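Local coordinates for protein 5-oxopent-3-ene-1,2,5-tricarboxylate decarboxylase (Exiguobacterium antarcticum B7, PDB 6IYM) that belongs to the fumarylacetoacetate hydrolase family of metal-binding enzymes and holds a magnesium ion through acidic side chains, at residues A[129-134]-A[220-225]. Residues are numbered along the deposited sequence; the frame is centred on the assembly and turned at random.
Sequences IIIGTT and TILTEV
Ile221 O accepts the backbone N-H of Val225 at 2.9 Å, N to O, a regular turn of helix 218-225. Ile221 and its neighbour Leu222 are the helix residues that meet the strand end at Ile129 and Ile131. Leu222 O is tied as well, taking a hydrogen bond from the hydroxyl of Ser226. Between 129-134 and 220-225 themselves there is nothing polar, and the contact is made by methyl groups alone. The bond from Leu222 CA to CB does not point at the strand, but the end of the side chain bends toward it: chi2 of 168° sets CD1 anti to CA, and the other branch, CD2, turns to the strand. There CD2 meets Ile131 CD1 almost end to end at 3.6 Å, the two side chains running in opposite directions. The same methyl is touched by Ile129, whose CG2, anti to the backbone N, lies 4.1 Å from Leu222 CD2, with Ile129 CD1 just a little farther from it. The other branch of Ile129 also reaches Ile221, the residue before Leu222: its CD1 comes within 4.2 Å of Ile221 CG2, at a slant. The setting is the large mixed sheet of a fumarylacetoacetate hydrolase-type fold, whose family region holds both segments, with a short helix laid over the end of strand 121-131, the strand that earlier supplies Glu124 and Glu126 to the magnesium ion. All four touching residues are buried here, the side chain of Ile221 about 11 Å from that ion. The segment axes come no closer than 11.5 Å, inclined at 50°, so side chains have to bridge the distance. Flanking strands complete the apolar layer: Ile237 of strand 236-238 packs on Ile129, Ile131 and Ile221, while Val147 of strand 147-158 touches both Ile129 and Leu222.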
ATOM      1  N   ILE A 129       2.217 -12.069   9.627  1.00 43.98           N
ATOM      2  CA  ILE A 129       0.974 -12.848   9.320  1.00 40.29           C
ATOM      3  C   ILE A 129       0.713 -12.841   7.807  1.00 38.29           C
ATOM      4  O   ILE A 129       0.624 -11.742   7.210  1.00 42.62           O
ATOM      5  CB  ILE A 129      -0.243 -12.268  10.063  1.00 41.04           C
ATOM      6  CG1 ILE A 129      -0.003 -12.137  11.568  1.00 41.74           C
ATOM      7  CG2 ILE A 129      -1.491 -13.084   9.750  1.00 38.56           C
ATOM      8  CD1 ILE A 129      -1.015 -11.226  12.255  1.00 43.85           C
ATOM      9  N   ILE A 130       0.495 -14.015   7.223  1.00 39.16           N
ATOM     10  CA  ILE A 130       0.107 -14.189   5.798  1.00 41.48           C
ATOM     11  C   ILE A 130      -1.389 -14.528   5.707  1.00 39.89           C
ATOM     12  O   ILE A 130      -1.771 -15.607   6.131  1.00 43.31           O
ATOM     13  CB  ILE A 130       0.963 -15.279   5.156  1.00 42.84           C
ATOM     14  CG1 ILE A 130       2.455 -15.044   5.397  1.00 45.61           C
ATOM     15  CG2 ILE A 130       0.637 -15.376   3.679  1.00 43.78           C
ATOM     16  CD1 ILE A 130       3.003 -13.870   4.635  1.00 48.23           C
ATOM     17  N   ILE A 131      -2.199 -13.647   5.129  1.00 42.79           N
ATOM     18  CA  ILE A 131      -3.688 -13.809   5.067  1.00 39.50           C
ATOM     19  C   ILE A 131      -3.968 -14.775   3.919  1.00 42.93           C
ATOM     20  O   ILE A 131      -3.323 -14.631   2.860  1.00 39.32           O
ATOM     21  CB  ILE A 131      -4.377 -12.446   4.888  1.00 41.92           C
ATOM     22  CG1 ILE A 131      -4.057 -11.499   6.044  1.00 42.77           C
ATOM     23  CG2 ILE A 131      -5.875 -12.589   4.658  1.00 40.55           C
ATOM     24  CD1 ILE A 131      -4.623 -11.936   7.374  1.00 45.88           C
ATOM     25  N   GLY A 132      -4.829 -15.765   4.157  1.00 42.70           N
ATOM     26  CA  GLY A 132      -5.122 -16.821   3.174  1.00 44.79           C
ATOM     27  C   GLY A 132      -6.518 -16.674   2.588  1.00 43.19           C
ATOM     28  O   GLY A 132      -6.764 -17.237   1.518  1.00 47.62           O
ATOM     29  N   THR A 133      -7.407 -15.963   3.268  1.00 42.24           N
ATOM     30  CA  THR A 133      -8.832 -15.817   2.858  1.00 53.87           C
ATOM     31  C   THR A 133      -9.276 -14.373   3.143  1.00 49.14           C
ATOM     32  O   THR A 133      -9.069 -13.875   4.266  1.00 49.00           O
ATOM     33  CB  THR A 133      -9.734 -16.904   3.475  1.00 53.79           C
ATOM     34  OG1 THR A 133      -9.808 -16.787   4.894  1.00 62.87           O
ATOM     35  CG2 THR A 133      -9.267 -18.306   3.162  1.00 52.81           C
ATOM     36  N   THR A 134      -9.816 -13.716   2.113  1.00 54.30           N
ATOM     37  CA  THR A 134     -10.315 -12.325   2.142  1.00 49.55           C
ATOM     38  C   THR A 134     -11.451 -12.249   3.151  1.00 50.61           C
ATOM     39  O   THR A 134     -12.245 -13.188   3.225  1.00 54.19           O
ATOM     40  CB  THR A 134     -10.797 -11.896   0.752  1.00 56.71           C
ATOM     41  OG1 THR A 134      -9.669 -12.097  -0.104  1.00 64.79           O
ATOM     42  CG2 THR A 134     -11.294 -10.465   0.705  1.00 55.21           C
ATOM     43  N   THR A 220      -5.808 -10.509  18.193  1.00 47.52           N
ATOM     44  CA  THR A 220      -6.214  -9.087  18.426  1.00 43.65           C
ATOM     45  C   THR A 220      -5.802  -8.198  17.245  1.00 45.82           C
ATOM     46  O   THR A 220      -6.551  -7.277  16.873  1.00 39.18           O
ATOM     47  CB  THR A 220      -5.602  -8.532  19.715  1.00 49.35           C
ATOM     48  OG1 THR A 220      -5.837  -9.511  20.718  1.00 50.36           O
ATOM     49  CG2 THR A 220      -6.175  -7.208  20.158  1.00 52.56           C
ATOM     50  N   ILE A 221      -4.609  -8.407  16.690  1.00 48.98           N
ATOM     51  CA  ILE A 221      -4.166  -7.625  15.505  1.00 46.17           C
ATOM     52  C   ILE A 221      -5.194  -7.861  14.384  1.00 41.13           C
ATOM     53  O   ILE A 221      -5.715  -6.872  13.869  1.00 39.71           O
ATOM     54  CB  ILE A 221      -2.722  -7.990  15.096  1.00 44.94           C
ATOM     55  CG1 ILE A 221      -1.698  -7.391  16.070  1.00 43.35           C
ATOM     56  CG2 ILE A 221      -2.478  -7.573  13.663  1.00 43.18           C
ATOM     57  CD1 ILE A 221      -0.352  -8.042  16.033  1.00 46.81           C
ATOM     58  N   LEU A 222      -5.494  -9.115  14.047  1.00 43.59           N
ATOM     59  CA  LEU A 222      -6.433  -9.480  12.950  1.00 45.74           C
ATOM     60  C   LEU A 222      -7.807  -8.837  13.181  1.00 52.41           C
ATOM     61  O   LEU A 222      -8.317  -8.158  12.264  1.00 47.02           O
ATOM     62  CB  LEU A 222      -6.544 -11.000  12.887  1.00 47.71           C
ATOM     63  CG  LEU A 222      -5.300 -11.735  12.395  1.00 46.38           C
ATOM     64  CD1 LEU A 222      -5.444 -13.230  12.657  1.00 47.21           C
ATOM     65  CD2 LEU A 222      -5.064 -11.470  10.926  1.00 45.22           C
ATOM     66  N   THR A 223      -8.362  -9.029  14.381  1.00 53.02           N
ATOM     67  CA  THR A 223      -9.637  -8.424  14.868  1.00 53.66           C
ATOM     68  C   THR A 223      -9.643  -6.903  14.655  1.00 53.31           C
ATOM     69  O   THR A 223     -10.618  -6.384  14.078  1.00 55.96           O
ATOM     70  CB  THR A 223      -9.810  -8.769  16.351  1.00 53.52           C
ATOM     71  OG1 THR A 223     -10.267 -10.128  16.362  1.00 52.49           O
ATOM     72  CG2 THR A 223     -10.716  -7.798  17.068  1.00 59.29           C
ATOM     73  N   GLU A 224      -8.599  -6.199  15.101  1.00 49.46           N
ATOM     74  CA  GLU A 224      -8.554  -4.712  15.103  1.00 49.70           C
ATOM     75  C   GLU A 224      -8.320  -4.168  13.684  1.00 51.64           C
ATOM     76  O   GLU A 224      -8.945  -3.166  13.312  1.00 49.16           O
ATOM     77  CB  GLU A 224      -7.444  -4.236  16.036  1.00 59.09           C
ATOM     78  CG  GLU A 224      -7.774  -4.405  17.498  1.00 68.17           C
ATOM     79  CD  GLU A 224      -8.769  -3.376  17.991  1.00 80.57           C
ATOM     80  OE1 GLU A 224      -8.409  -2.173  18.001  1.00 91.36           O
ATOM     81  OE2 GLU A 224      -9.912  -3.774  18.324  1.00 81.02           O
ATOM     82  N   VAL A 225      -7.424  -4.790  12.925  1.00 47.30           N
ATOM     83  CA  VAL A 225      -6.984  -4.316  11.584  1.00 52.10           C
ATOM     84  C   VAL A 225      -8.171  -4.374  10.629  1.00 46.08           C
ATOM     85  O   VAL A 225      -8.316  -3.452   9.835  1.00 47.66           O
ATOM     86  CB  VAL A 225      -5.781  -5.135  11.078  1.00 54.05           C
ATOM     87  CG1 VAL A 225      -5.443  -4.851   9.631  1.00 61.39           C
ATOM     88  CG2 VAL A 225      -4.564  -4.860  11.940  1.00 61.18           C
TER